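Oligopeptide-binding protein AppA (Bacillus subtilis, PDB 1XOC) binds oligopeptides as the solute-binding component of the App oligopeptide permease, an ABC transporter able to replace the Opp system in sporulation and genetic competence. Local coordinates at residues V90-G95 against K181-G186; L98-V103 against Y135-K140; V104-V109 against A157-H162; G186-K191 against L201-D206. All coordinates share one frame; numbering follows the deposited sequence. Where two conformers were deposited one is given.

How the contacts relate
The four contacts follow one another in space in the order 2, 3, 1, 4, and all lie in the solute-binding protein family 5 region. Contact 1 closes a long loop of chain that encloses contacts 2 and 3, whose own segments alternate in sequence. Contact 4 follows it and shares Gly186 with it. Centres of contacts 2 and 3 are about 9 Å apart on successive turns of helix 100-108, and those of contacts 1 and 4 about 8 Å. Contacts 2 and 4, about 23 Å apart, do not touch. Contact 1 touches all three others, so the loops around His93 connect the five-stranded antiparallel sheet and its helix with the four-stranded mixed sheet that holds 188-194.

Contact 1 (V90-G95 against K181-G186); sequences VKFHDG and KPIGSG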
loop_
_atom_site.group_PDB
_atom_site.type_symbol
_atom_site.label_atom_id
_atom_site.label_comp_id
_atom_site.label_asym_id
_atom_site.label_seq_id
_atom_site.Cartn_x
_atom_site.Cartn_y
_atom_site.Cartn_z
ATOM N N VAL A 90 18.180 22.993 -3.479
ATOM C CA VAL A 90 17.331 21.991 -4.108
ATOM C C VAL A 90 16.336 22.710 -5.010
ATOM O O VAL A 90 15.680 23.663 -4.601
ATOM C CB VAL A 90 16.561 21.159 -3.039
ATOM C CG1 VAL A 90 15.639 20.172 -3.701
ATOM C CG2 VAL A 90 17.554 20.476 -2.117
ATOM N N LYS A 91 16.221 22.253 -6.244
ATOM C CA LYS A 91 15.328 22.898 -7.214
ATOM C C LYS A 91 14.142 22.020 -7.602
ATOM O O LYS A 91 14.279 20.805 -7.768
ATOM C CB LYS A 91 16.076 23.265 -8.515
ATOM C CG LYS A 91 17.401 24.004 -8.339
ATOM C CD LYS A 91 17.208 25.340 -7.681
ATOM C CE LYS A 91 18.557 26.042 -7.498
ATOM N NZ LYS A 91 18.436 27.383 -6.863
ATOM N N PHE A 92 12.989 22.652 -7.790
ATOM C CA PHE A 92 11.901 22.027 -8.513
ATOM C C PHE A 92 12.224 21.921 -10.020
ATOM O O PHE A 92 13.117 22.582 -10.560
ATOM C CB PHE A 92 10.601 22.794 -8.315
ATOM C CG PHE A 92 9.991 22.637 -6.947
ATOM C CD1 PHE A 92 10.089 23.646 -6.008
ATOM C CD2 PHE A 92 9.305 21.489 -6.612
ATOM C CE1 PHE A 92 9.512 23.487 -4.774
ATOM C CE2 PHE A 92 8.738 21.327 -5.344
ATOM C CZ PHE A 92 8.832 22.327 -4.443
ATOM N N HIS A 93 11.464 21.106 -10.718
ATOM C CA HIS A 93 11.698 20.876 -12.152
ATOM C C HIS A 93 11.538 22.131 -13.023
ATOM O O HIS A 93 11.979 22.139 -14.175
ATOM C CB HIS A 93 10.800 19.751 -12.666
ATOM C CG HIS A 93 11.015 18.446 -11.955
ATOM N ND1 HIS A 93 9.992 17.538 -11.743
ATOM C CD2 HIS A 93 12.130 17.904 -11.390
ATOM C CE1 HIS A 93 10.474 16.492 -11.092
ATOM N NE2 HIS A 93 11.766 16.690 -10.859
ATOM N N ASP A 94 10.940 23.180 -12.469
ATOM C CA ASP A 94 10.805 24.468 -13.170
ATOM C C ASP A 94 11.993 25.395 -12.913
ATOM O O ASP A 94 12.032 26.544 -13.414
ATOM C CB ASP A 94 9.489 25.160 -12.768
ATOM C CG ASP A 94 9.383 25.398 -11.276
ATOM O OD1 ASP A 94 10.340 25.124 -10.527
ATOM O OD2 ASP A 94 8.327 25.904 -10.815
ATOM N N GLY A 95 12.981 24.907 -12.173
ATOM C CA GLY A 95 14.188 25.683 -11.884
ATOM C C GLY A 95 14.155 26.533 -10.628
ATOM O O GLY A 95 15.148 27.167 -10.279
ATOM N N LYS A 181 0.462 17.820 -15.217
ATOM C CA LYS A 181 1.438 18.873 -15.045
ATOM C C LYS A 181 2.171 18.843 -13.710
ATOM O O LYS A 181 2.369 19.876 -13.108
ATOM C CB LYS A 181 0.786 20.238 -15.229
ATOM C CG LYS A 181 0.238 20.441 -16.620
ATOM C CD LYS A 181 0.155 21.903 -16.951
ATOM C CE LYS A 181 -1.009 22.526 -16.249
ATOM N NZ LYS A 181 -0.807 23.991 -16.020
ATOM N N PRO A 182 2.571 17.668 -13.243
ATOM C CA PRO A 182 3.211 17.689 -11.932
ATOM C C PRO A 182 4.601 18.296 -11.993
ATOM O O PRO A 182 5.332 18.081 -12.961
ATOM C CB PRO A 182 3.279 16.207 -11.561
ATOM C CG PRO A 182 3.402 15.511 -12.839
ATOM C CD PRO A 182 2.526 16.290 -13.770
ATOM N N ILE A 183 4.961 19.049 -10.960
ATOM C CA ILE A 183 6.287 19.658 -10.820
ATOM C C ILE A 183 6.782 19.296 -9.430
ATOM O O ILE A 183 6.152 19.662 -8.466
ATOM C CB ILE A 183 6.249 21.191 -11.004
ATOM C CG1 ILE A 183 5.819 21.551 -12.445
ATOM C CG2 ILE A 183 7.589 21.825 -10.588
ATOM C CD1 ILE A 183 6.816 21.189 -13.484
ATOM N N GLY A 184 7.902 18.573 -9.350
ATOM C CA GLY A 184 8.486 18.109 -8.111
ATOM C C GLY A 184 9.960 18.425 -8.114
ATOM O O GLY A 184 10.475 19.101 -9.018
ATOM N N SER A 185 10.654 17.987 -7.072
ATOM C CA SER A 185 12.092 18.155 -6.987
ATOM C C SER A 185 12.789 16.782 -7.050
ATOM O O SER A 185 13.989 16.692 -6.788
ATOM C CB SER A 185 12.472 18.915 -5.719
ATOM O OG SER A 185 12.094 18.207 -4.551
ATOM N N GLY A 186 12.056 15.734 -7.468
ATOM C CA GLY A 186 12.618 14.393 -7.421
ATOM C C GLY A 186 13.513 14.107 -8.598
ATOM O O GLY A 186 13.698 14.965 -9.489
HETATM O O HOH W 1 16.344 18.176 -6.868
HETATM O O HOH W 2 7.883 16.995 -13.488
#
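His93 reaches across Gly184 from a type I beta turn, Phe92 to Gly95, and so joins two loops: one runs from strand 81-86 to helix 100-108, the other leads into strand 188-194. With no regular strand in either segment, the joint depends on individual groups rather than on sheet pairing.

Hydrogen bonds come first. The backbone N of His93 donates to Gly184 O at 2.8 Å, through a bent N-H...O angle of 137°. The imidazole adds a far straighter bond (174°) from NE2 to Gly186 O at 2.9 Å, with the acceptor in the ring plane. A water bridges the other ring nitrogen, ND1, to Pro182 O. Engaging both nitrogens probably helps to fix the rotation of the ring.

Contacts over the ring face come second. With CG beside the backbone N (chi1 -59°), the imidazole is placed so that Gly184 O sits 3.0 Å above the plane of the His93 ring, over its centre. Gly184 CA makes an off-centre CH-pi contact, 4.2 Å from the His93 centroid. The same carbonyl is approached by Phe92 CA, a CA-H...O contact of 3.3 Å to Gly184 O.

Apolar and mixed contacts complete the joint. Phe92 CB lies 3.9 Å from Ile183 CG2, while the Phe92 ring presents its edge to Gly184 and extends toward Pro160. Asp94 lies across the same Ile183 methyl, its OD2 hydrogen-bonded to His162. Farther along, Ser185 turns OG to Ser54 and sets its CB 3.3 Å from Lys91 O.

Contact 2 (L98-V103 against Y135-K140); sequences LTADDV and YEVLFK. With ZN (zinc ion), chain Q.
Ala100 CB packs 3.7 Å from Val137 CG2, where the first turn of helix 100-108 rests on a face of the five-stranded antiparallel sheet. One turn later Val103 CG1 meets Val137 CG2 at 4.1 Å and, at about a right angle, the tip of Phe139, with CZ 4.0 Å from Val103 CG1. Val137 can serve both helix residues because its CG2 is anti to the carbonyl carbon, and that one methyl faces the helix. Tyr135 brings CE1 to 3.7 Å from Leu98 O, and its hydroxyl is hydrogen-bonded to Glu97.

The next shell sets the pose of these groups. Phe139 and Tyr107 stack edge-to-face (T-shaped). Thr99 is the N-cap, its OG1 accepting from Asp101 N at 3.3 Å; with Asp102, whose OD2 takes a nearly straight bond (171°) from Thr99 N at 2.9 Å, it forms a capping box. The other oxygen of that buried carboxylate, OD1, accepts from the backbone N of Lys161. Lys140 NZ binds a zinc ion.

No hydrogen bond crosses between the two segments, which meet through methyl and ring packing; a salt bridge from Asp101 to Lys131 adds a polar tie to the sheet. The polar demands of the helix start are met in part by its own cap, with Ala100 bonded to the backbone of Asp134, and the N-terminal end of the helix would probably help stabilise the negative charge of Asp102.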
loop_
_atom_site.group_PDB
_atom_site.type_symbol
_atom_site.label_atom_id
_atom_site.label_comp_id
_atom_site.label_asym_id
_atom_site.label_seq_id
_atom_site.Cartn_x
_atom_site.Cartn_y
_atom_site.Cartn_z
ATOM N N LEU A 98 13.477 25.119 -3.852
ATOM C CA LEU A 98 12.574 24.564 -2.832
ATOM C C LEU A 98 12.961 25.180 -1.506
ATOM O O LEU A 98 14.151 25.196 -1.130
ATOM C CB LEU A 98 12.711 23.040 -2.787
ATOM C CG LEU A 98 11.776 22.238 -1.867
ATOM C CD1 LEU A 98 11.620 20.818 -2.371
ATOM C CD2 LEU A 98 12.271 22.224 -0.414
ATOM N N THR A 99 11.974 25.673 -0.754
ATOM C CA THR A 99 12.277 26.307 0.523
ATOM C C THR A 99 11.299 25.876 1.598
ATOM O O THR A 99 10.402 25.086 1.338
ATOM C CB THR A 99 12.228 27.831 0.406
ATOM O OG1 THR A 99 10.861 28.235 0.250
ATOM C CG2 THR A 99 13.077 28.356 -0.772
ATOM N N ALA A 100 11.485 26.372 2.823
ATOM C CA ALA A 100 10.552 26.100 3.930
ATOM C C ALA A 100 9.114 26.399 3.571
ATOM O O ALA A 100 8.231 25.734 4.087
ATOM C CB ALA A 100 10.896 26.920 5.123
ATOM N N ASP A 101 8.876 27.395 2.719
ATOM C CA ASP A 101 7.508 27.770 2.313
ATOM C C ASP A 101 6.776 26.542 1.775
ATOM O O ASP A 101 5.558 26.343 2.003
ATOM C CB ASP A 101 7.529 28.839 1.212
ATOM C CG ASP A 101 7.771 30.256 1.732
ATOM O OD1 ASP A 101 7.814 30.501 2.958
ATOM O OD2 ASP A 101 7.908 31.153 0.859
ATOM N N ASP A 102 7.497 25.752 1.001
ATOM C CA ASP A 102 6.901 24.575 0.339
ATOM C C ASP A 102 6.559 23.490 1.315
ATOM O O ASP A 102 5.571 22.789 1.210
ATOM C CB ASP A 102 7.863 24.068 -0.711
ATOM C CG ASP A 102 8.191 25.141 -1.726
ATOM O OD1 ASP A 102 7.244 25.720 -2.313
ATOM O OD2 ASP A 102 9.359 25.480 -1.928
ATOM N N VAL A 103 7.418 23.307 2.302
ATOM C CA VAL A 103 7.186 22.296 3.320
ATOM C C VAL A 103 6.021 22.696 4.220
ATOM O O VAL A 103 5.156 21.874 4.566
ATOM C CB VAL A 103 8.499 22.060 4.169
ATOM C CG1 VAL A 103 8.282 21.104 5.345
ATOM C CG2 VAL A 103 9.651 21.578 3.283
ATOM N N TYR A 135 14.994 28.031 5.269
ATOM C CA TYR A 135 15.221 26.602 5.155
ATOM C C TYR A 135 14.944 25.865 6.458
ATOM O O TYR A 135 15.506 24.811 6.700
ATOM C CB TYR A 135 16.654 26.357 4.693
ATOM C CG TYR A 135 16.891 26.987 3.350
ATOM C CD1 TYR A 135 16.537 26.335 2.187
ATOM C CD2 TYR A 135 17.468 28.251 3.254
ATOM C CE1 TYR A 135 16.742 26.915 0.946
ATOM C CE2 TYR A 135 17.687 28.840 2.009
ATOM C CZ TYR A 135 17.317 28.156 0.864
ATOM O OH TYR A 135 17.552 28.753 -0.355
ATOM N N GLU A 136 14.059 26.395 7.287
ATOM C CA GLU A 136 13.823 25.778 8.589
ATOM C C GLU A 136 12.355 25.766 8.965
ATOM O O GLU A 136 11.671 26.785 8.842
ATOM C CB GLU A 136 14.593 26.459 9.676
ATOM C CG GLU A 136 14.596 25.776 11.037
ATOM C CD GLU A 136 15.817 26.140 11.855
ATOM O OE1 GLU A 136 16.337 27.271 11.639
ATOM O OE2 GLU A 136 16.255 25.305 12.711
ATOM N N VAL A 137 11.889 24.611 9.448
ATOM C CA VAL A 137 10.492 24.448 9.819
ATOM C C VAL A 137 10.358 23.768 11.173
ATOM O O VAL A 137 11.113 22.864 11.491
ATOM C CB VAL A 137 9.765 23.573 8.775
ATOM C CG1 VAL A 137 8.374 23.241 9.197
ATOM C CG2 VAL A 137 9.712 24.293 7.454
ATOM N N LEU A 138 9.391 24.205 11.970
ATOM C CA LEU A 138 9.101 23.571 13.266
ATOM C C LEU A 138 7.732 22.903 13.181
ATOM O O LEU A 138 6.738 23.560 12.905
ATOM C CB LEU A 138 9.089 24.589 14.408
ATOM C CG LEU A 138 8.797 23.999 15.789
ATOM C CD1 LEU A 138 10.001 23.209 16.351
ATOM C CD2 LEU A 138 8.422 25.119 16.750
ATOM N N PHE A 139 7.718 21.594 13.403
ATOM C CA PHE A 139 6.497 20.833 13.543
ATOM C C PHE A 139 6.132 20.702 14.993
ATOM O O PHE A 139 6.985 20.305 15.818
ATOM C CB PHE A 139 6.680 19.441 12.966
ATOM C CG PHE A 139 6.921 19.411 11.473
ATOM C CD1 PHE A 139 8.189 19.358 10.957
ATOM C CD2 PHE A 139 5.871 19.385 10.595
ATOM C CE1 PHE A 139 8.385 19.287 9.554
ATOM C CE2 PHE A 139 6.083 19.301 9.218
ATOM C CZ PHE A 139 7.314 19.246 8.701
ATOM N N LYS A 140 4.884 21.033 15.341
ATOM C CA LYS A 140 4.397 20.919 16.705
ATOM C C LYS A 140 3.239 19.937 16.749
ATOM O O LYS A 140 2.333 20.017 15.921
ATOM C CB LYS A 140 3.925 22.272 17.215
ATOM C CG LYS A 140 5.066 23.307 17.232
ATOM C CD LYS A 140 4.617 24.731 17.504
ATOM C CE LYS A 140 4.530 25.032 18.965
ATOM N NZ LYS A 140 4.209 26.466 19.126
HETATM ZN ZN ZN Q . 2.931 28.376 18.970
#

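Contact 3 (V104-V109 against A157-H162); sequences VFTYSV and AILPKH. With ZN (zinc ion), chain C.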
loop_
_atom_site.group_PDB
_atom_site.type_symbol
_atom_site.label_atom_id
_atom_site.label_comp_id
_atom_site.label_asym_id
_atom_site.label_seq_id
_atom_site.Cartn_x
_atom_site.Cartn_y
_atom_site.Cartn_z
ATOM N N VAL A 104 5.992 23.955 4.630
ATOM C CA VAL A 104 4.898 24.470 5.441
ATOM C C VAL A 104 3.570 24.361 4.660
ATOM O O VAL A 104 2.563 23.934 5.210
ATOM C CB VAL A 104 5.149 25.930 5.932
ATOM C CG1 VAL A 104 3.892 26.462 6.645
ATOM C CG2 VAL A 104 6.381 25.977 6.823
ATOM N N PHE A 105 3.590 24.755 3.397
ATOM C CA PHE A 105 2.416 24.625 2.559
ATOM C C PHE A 105 1.917 23.192 2.530
ATOM O O PHE A 105 0.762 22.941 2.794
ATOM C CB PHE A 105 2.729 25.116 1.145
ATOM C CG PHE A 105 1.741 24.665 0.115
ATOM C CD1 PHE A 105 0.444 25.079 0.180
ATOM C CD2 PHE A 105 2.111 23.826 -0.894
ATOM C CE1 PHE A 105 -0.446 24.663 -0.746
ATOM C CE2 PHE A 105 1.206 23.412 -1.815
ATOM C CZ PHE A 105 -0.065 23.827 -1.736
ATOM N N THR A 106 2.799 22.259 2.207
ATOM C CA THR A 106 2.395 20.886 1.952
ATOM C C THR A 106 1.812 20.252 3.207
ATOM O O THR A 106 0.741 19.672 3.148
ATOM C CB THR A 106 3.564 20.051 1.441
ATOM O OG1 THR A 106 4.084 20.630 0.233
ATOM C CG2 THR A 106 3.152 18.643 1.182
ATOM N N TYR A 107 2.484 20.382 4.338
ATOM C CA TYR A 107 1.983 19.718 5.534
ATOM C C TYR A 107 0.796 20.431 6.180
ATOM O O TYR A 107 0.070 19.811 6.983
ATOM C CB TYR A 107 3.085 19.619 6.573
ATOM C CG TYR A 107 4.095 18.514 6.376
ATOM C CD1 TYR A 107 5.159 18.654 5.489
ATOM C CD2 TYR A 107 3.966 17.311 7.054
ATOM C CE1 TYR A 107 6.106 17.615 5.319
ATOM C CE2 TYR A 107 4.933 16.288 6.909
ATOM C CZ TYR A 107 5.973 16.447 6.037
ATOM O OH TYR A 107 6.857 15.413 5.889
ATOM N N SER A 108 0.551 21.696 5.814
ATOM C CA SER A 108 -0.607 22.441 6.305
ATOM C C SER A 108 -1.911 22.046 5.603
ATOM O O SER A 108 -2.993 22.221 6.170
ATOM C CB SER A 108 -0.390 23.950 6.143
ATOM O OG SER A 108 0.629 24.362 7.051
ATOM N N VAL A 109 -1.795 21.505 4.396
ATOM C CA VAL A 109 -3.010 21.171 3.589
ATOM C C VAL A 109 -3.921 20.191 4.353
ATOM O O VAL A 109 -5.102 20.453 4.504
ATOM C CB VAL A 109 -2.643 20.633 2.205
ATOM C CG1 VAL A 109 -3.865 19.982 1.522
ATOM C CG2 VAL A 109 -2.124 21.797 1.329
ATOM N N ALA A 157 5.261 13.941 0.034
ATOM C CA ALA A 157 5.938 14.580 -1.099
ATOM C C ALA A 157 5.818 16.078 -1.021
ATOM O O ALA A 157 4.708 16.587 -0.883
ATOM C CB ALA A 157 5.334 14.105 -2.427
ATOM N N ILE A 158 6.953 16.792 -1.149
ATOM C CA ILE A 158 6.956 18.237 -1.014
ATOM C C ILE A 158 6.476 18.888 -2.333
ATOM O O ILE A 158 7.060 18.700 -3.425
ATOM C CB ILE A 158 8.362 18.772 -0.541
ATOM C CG1 ILE A 158 8.798 18.119 0.776
ATOM C CG2 ILE A 158 8.311 20.252 -0.420
ATOM C CD1 ILE A 158 7.805 18.177 1.879
ATOM N N LEU A 159 5.424 19.694 -2.199
ATOM C CA LEU A 159 4.803 20.350 -3.349
ATOM C C LEU A 159 5.217 21.820 -3.465
ATOM O O LEU A 159 5.522 22.462 -2.457
ATOM C CB LEU A 159 3.282 20.271 -3.223
ATOM C CG LEU A 159 2.668 18.878 -3.047
ATOM C CD1 LEU A 159 1.178 19.017 -2.775
ATOM C CD2 LEU A 159 2.893 18.024 -4.270
ATOM N N PRO A 160 5.213 22.383 -4.691
ATOM C CA PRO A 160 5.595 23.765 -4.907
ATOM C C PRO A 160 4.480 24.781 -4.594
ATOM O O PRO A 160 3.476 24.881 -5.324
ATOM C CB PRO A 160 5.956 23.793 -6.395
ATOM C CG PRO A 160 5.146 22.725 -6.988
ATOM C CD PRO A 160 4.986 21.672 -5.948
ATOM N N LYS A 161 4.681 25.561 -3.539
ATOM C CA LYS A 161 3.732 26.569 -3.144
ATOM C C LYS A 161 3.551 27.621 -4.236
ATOM O O LYS A 161 2.453 28.147 -4.435
ATOM C CB LYS A 161 4.137 27.251 -1.855
ATOM C CG LYS A 161 3.096 28.191 -1.313
ATOM C CD LYS A 161 3.543 28.827 -0.007
ATOM C CE LYS A 161 2.497 29.749 0.535
ATOM N NZ LYS A 161 2.964 30.536 1.742
ATOM N N HIS A 162 4.621 27.946 -4.957
ATOM C CA HIS A 162 4.503 28.968 -5.989
ATOM C C HIS A 162 3.651 28.516 -7.152
ATOM O O HIS A 162 3.280 29.324 -8.009
ATOM C CB HIS A 162 5.874 29.438 -6.494
ATOM C CG HIS A 162 6.734 28.356 -7.053
ATOM N ND1 HIS A 162 7.794 27.818 -6.348
ATOM C CD2 HIS A 162 6.719 27.730 -8.254
ATOM C CE1 HIS A 162 8.384 26.896 -7.092
ATOM N NE2 HIS A 162 7.742 26.811 -8.247
HETATM ZN ZN ZN C . 8.863 28.546 -4.521
HETATM O O HOH W 3 7.301 28.036 -3.366
HETATM O O HOH W 4 9.391 29.827 -2.748
HETATM O O HOH W 5 10.763 29.078 -5.387
HETATM O O HOH W 6 8.358 30.680 -4.569
HETATM O O HOH W 7 9.694 26.894 -4.106
#
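Thr106 points its hydroxyl at the backbone of Leu159, and Phe105, its neighbour on helix 100-108, lays its ring beside Leu159 and Lys161. The two side chains divide the work. Thr106 OG1 sits beside its own backbone N (chi1 -59°) and accepts from Leu159 N at 2.9 Å, with an angle of 163° at the hydrogen. Its methyl CG2 lies 3.3 Å from Ala157 O.

Phe105 has CG anti to the backbone N, which swings the ring toward 157-162. Leu159 O lies at the ring edge, in its plane, and Phe105 CE2 is 4.0 Å from Leu159 CB. The extended Lys161 chain passes Phe105 at a slant, CB to CB 3.9 Å. On the other flank, Tyr107 offers its ring edge to Ile158, with Tyr107 CE1 3.9 Å from Ile158 CD1. Beyond Lys161, His162 ND1 binds a zinc ion at 2.2 Å, whose other five ligands are waters.

Thr106 OG1 is also hydrogen-bonded to Asp102 O, one turn back in the helix. This hydroxyl, on a buried residue, therefore has two partners, accepting from the loop while bonded to the helix, and its single polar link to Leu159 is sheltered by the apolar packing around it.

Contact 4 (G186-K191 against L201-D206); sequences GPFKFK and LEANDD. With ZN (zinc ion), chain D.
Lys189 pairs with Glu202 near the open end of an antiparallel beta hairpin, strands 188-194 and 198-203, the first of which forms an edge of a four-stranded mixed sheet. They are a hydrogen-bonded pair: Lys189 N donates to Glu202 O at 2.7 Å, and Glu202 N to Lys189 O at 2.9 Å.

The Lys189 side chain can be traced outward along its neighbour strand. CB stands 3.8 Å from Glu202 O. CG meets Asn204 CB at 4.0 Å, the two side chains at about a right angle. The chain then bends (chi3 -63°), which brings CE to 3.7 Å from Ala203 O. At the tip, NZ lies very close to a water, a doubtfully short bond, and that water accepts from Asp205 N; Glu202 OE1 is 4.0 Å from NZ, beyond a salt bridge. Glu202 is flanked on its other side by Lys191, whose CD and CE lie alongside OE2.

Other side chains pack on the face of Leu201. Leu201 CB touches Phe188 CB at 3.9 Å, and helix 43-52 covers both residues with Met51. At the open end of the hairpin, Asn204 extends the pairing: its backbone N donates to Pro187 O and its ND2 to Gly186 O at 2.9 Å, while OD1 accepts from Asp206 N in an Asx turn. Asp205, next along, binds a zinc ion through OD2 and is salt-bridged to Arg211 through OD1.

The hairpin is thus secured by backbone bonds prolonged by one asparagine amide, whereas the lysine-glutamate attraction is longer-ranged and probably contributes less.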
loop_
_atom_site.group_PDB
_atom_site.type_symbol
_atom_site.label_atom_id
_atom_site.label_comp_id
_atom_site.label_asym_id
_atom_site.label_seq_id
_atom_site.Cartn_x
_atom_site.Cartn_y
_atom_site.Cartn_z
ATOM N N GLY A 186 12.056 15.734 -7.468
ATOM C CA GLY A 186 12.618 14.393 -7.421
ATOM C C GLY A 186 13.513 14.107 -8.598
ATOM O O GLY A 186 13.698 14.965 -9.489
ATOM N N PRO A 187 14.065 12.890 -8.633
ATOM C CA PRO A 187 15.091 12.531 -9.590
ATOM C C PRO A 187 14.656 12.408 -11.025
ATOM O O PRO A 187 15.515 12.388 -11.913
ATOM C CB PRO A 187 15.600 11.177 -9.074
ATOM C CG PRO A 187 14.524 10.658 -8.210
ATOM C CD PRO A 187 13.815 11.824 -7.653
ATOM N N PHE A 188 13.344 12.300 -11.267
ATOM C CA PHE A 188 12.834 12.158 -12.633
ATOM C C PHE A 188 11.726 13.181 -12.842
ATOM O O PHE A 188 10.940 13.467 -11.938
ATOM C CB PHE A 188 12.329 10.732 -12.891
ATOM C CG PHE A 188 13.426 9.708 -12.885
ATOM C CD1 PHE A 188 14.111 9.409 -14.055
ATOM C CD2 PHE A 188 13.831 9.094 -11.688
ATOM C CE1 PHE A 188 15.154 8.481 -14.058
ATOM C CE2 PHE A 188 14.859 8.146 -11.705
ATOM C CZ PHE A 188 15.518 7.858 -12.861
ATOM N N LYS A 189 11.673 13.722 -14.047
ATOM C CA LYS A 189 10.666 14.715 -14.460
ATOM C C LYS A 189 9.554 14.066 -15.309
ATOM O O LYS A 189 9.800 13.129 -16.048
ATOM C CB LYS A 189 11.306 15.780 -15.345
ATOM C CG LYS A 189 12.487 16.483 -14.829
ATOM C CD LYS A 189 13.006 17.474 -15.905
ATOM C CE LYS A 189 13.470 16.745 -17.172
ATOM N NZ LYS A 189 14.444 17.482 -18.054
ATOM N N PHE A 190 8.342 14.576 -15.185
ATOM C CA PHE A 190 7.225 14.102 -15.992
ATOM C C PHE A 190 7.373 14.487 -17.450
ATOM O O PHE A 190 7.603 15.643 -17.757
ATOM C CB PHE A 190 5.913 14.665 -15.409
ATOM C CG PHE A 190 4.673 14.238 -16.139
ATOM C CD1 PHE A 190 4.004 13.079 -15.775
ATOM C CD2 PHE A 190 4.190 14.988 -17.201
ATOM C CE1 PHE A 190 2.829 12.701 -16.455
ATOM C CE2 PHE A 190 3.027 14.612 -17.888
ATOM C CZ PHE A 190 2.358 13.460 -17.509
ATOM N N LYS A 191 7.208 13.519 -18.350
ATOM C CA LYS A 191 7.154 13.801 -19.784
ATOM C C LYS A 191 5.755 13.603 -20.380
ATOM O O LYS A 191 5.254 14.475 -21.078
ATOM C CB LYS A 191 8.183 12.944 -20.519
ATOM C CG LYS A 191 8.249 13.235 -22.013
ATOM C CD LYS A 191 9.224 12.329 -22.748
ATOM C CE LYS A 191 9.508 12.873 -24.125
ATOM N NZ LYS A 191 8.248 13.375 -24.783
ATOM N N LEU A 201 8.875 9.178 -17.835
ATOM C CA LEU A 201 9.650 10.154 -17.074
ATOM C C LEU A 201 11.096 10.226 -17.581
ATOM O O LEU A 201 11.629 9.228 -18.082
ATOM C CB LEU A 201 9.699 9.768 -15.598
ATOM C CG LEU A 201 8.403 9.361 -14.881
ATOM C CD1 LEU A 201 8.674 9.015 -13.457
ATOM C CD2 LEU A 201 7.354 10.435 -14.885
ATOM N N GLU A 202 11.715 11.401 -17.437
ATOM C CA GLU A 202 13.073 11.686 -17.949
ATOM C C GLU A 202 13.936 12.065 -16.767
ATOM O O GLU A 202 13.456 12.702 -15.819
ATOM C CB GLU A 202 13.065 12.892 -18.898
ATOM C CG GLU A 202 12.364 12.653 -20.182
ATOM C CD GLU A 202 12.459 13.842 -21.152
ATOM O OE1 GLU A 202 12.615 14.990 -20.657
ATOM O OE2 GLU A 202 12.335 13.612 -22.381
ATOM N N ALA A 203 15.214 11.720 -16.841
ATOM C CA ALA A 203 16.156 12.064 -15.792
ATOM C C ALA A 203 16.163 13.543 -15.566
ATOM O O ALA A 203 16.232 14.316 -16.519
ATOM C CB ALA A 203 17.560 11.601 -16.149
ATOM N N ASN A 204 16.089 13.932 -14.294
ATOM C CA ASN A 204 16.250 15.305 -13.884
ATOM C C ASN A 204 17.731 15.663 -13.797
ATOM O O ASN A 204 18.409 15.263 -12.828
ATOM C CB ASN A 204 15.627 15.484 -12.503
ATOM C CG ASN A 204 15.761 16.872 -11.971
ATOM O OD1 ASN A 204 16.244 17.778 -12.673
ATOM N ND2 ASN A 204 15.368 17.056 -10.685
ATOM N N ASP A 205 18.222 16.435 -14.766
ATOM C CA ASP A 205 19.633 16.807 -14.826
ATOM C C ASP A 205 20.091 17.637 -13.615
ATOM O O ASP A 205 21.308 17.731 -13.333
ATOM C CB ASP A 205 19.884 17.617 -16.109
ATOM C CG ASP A 205 19.620 16.825 -17.394
ATOM O OD1 ASP A 205 19.731 15.619 -17.397
ATOM O OD2 ASP A 205 19.367 17.427 -18.444
ATOM N N ASP A 206 19.149 18.284 -12.942
ATOM C CA ASP A 206 19.476 19.161 -11.795
ATOM C C ASP A 206 19.101 18.542 -10.457
ATOM O O ASP A 206 18.959 19.258 -9.475
ATOM C CB ASP A 206 18.766 20.514 -11.958
ATOM C CG ASP A 206 19.492 21.670 -11.264
ATOM O OD1 ASP A 206 20.662 21.530 -10.843
ATOM O OD2 ASP A 206 18.870 22.744 -11.160
HETATM ZN ZN ZN D . 19.786 16.483 -20.175
HETATM O O HOH W 8 16.559 17.772 -16.783
HETATM O O HOH W 9 18.374 16.584 -21.147
#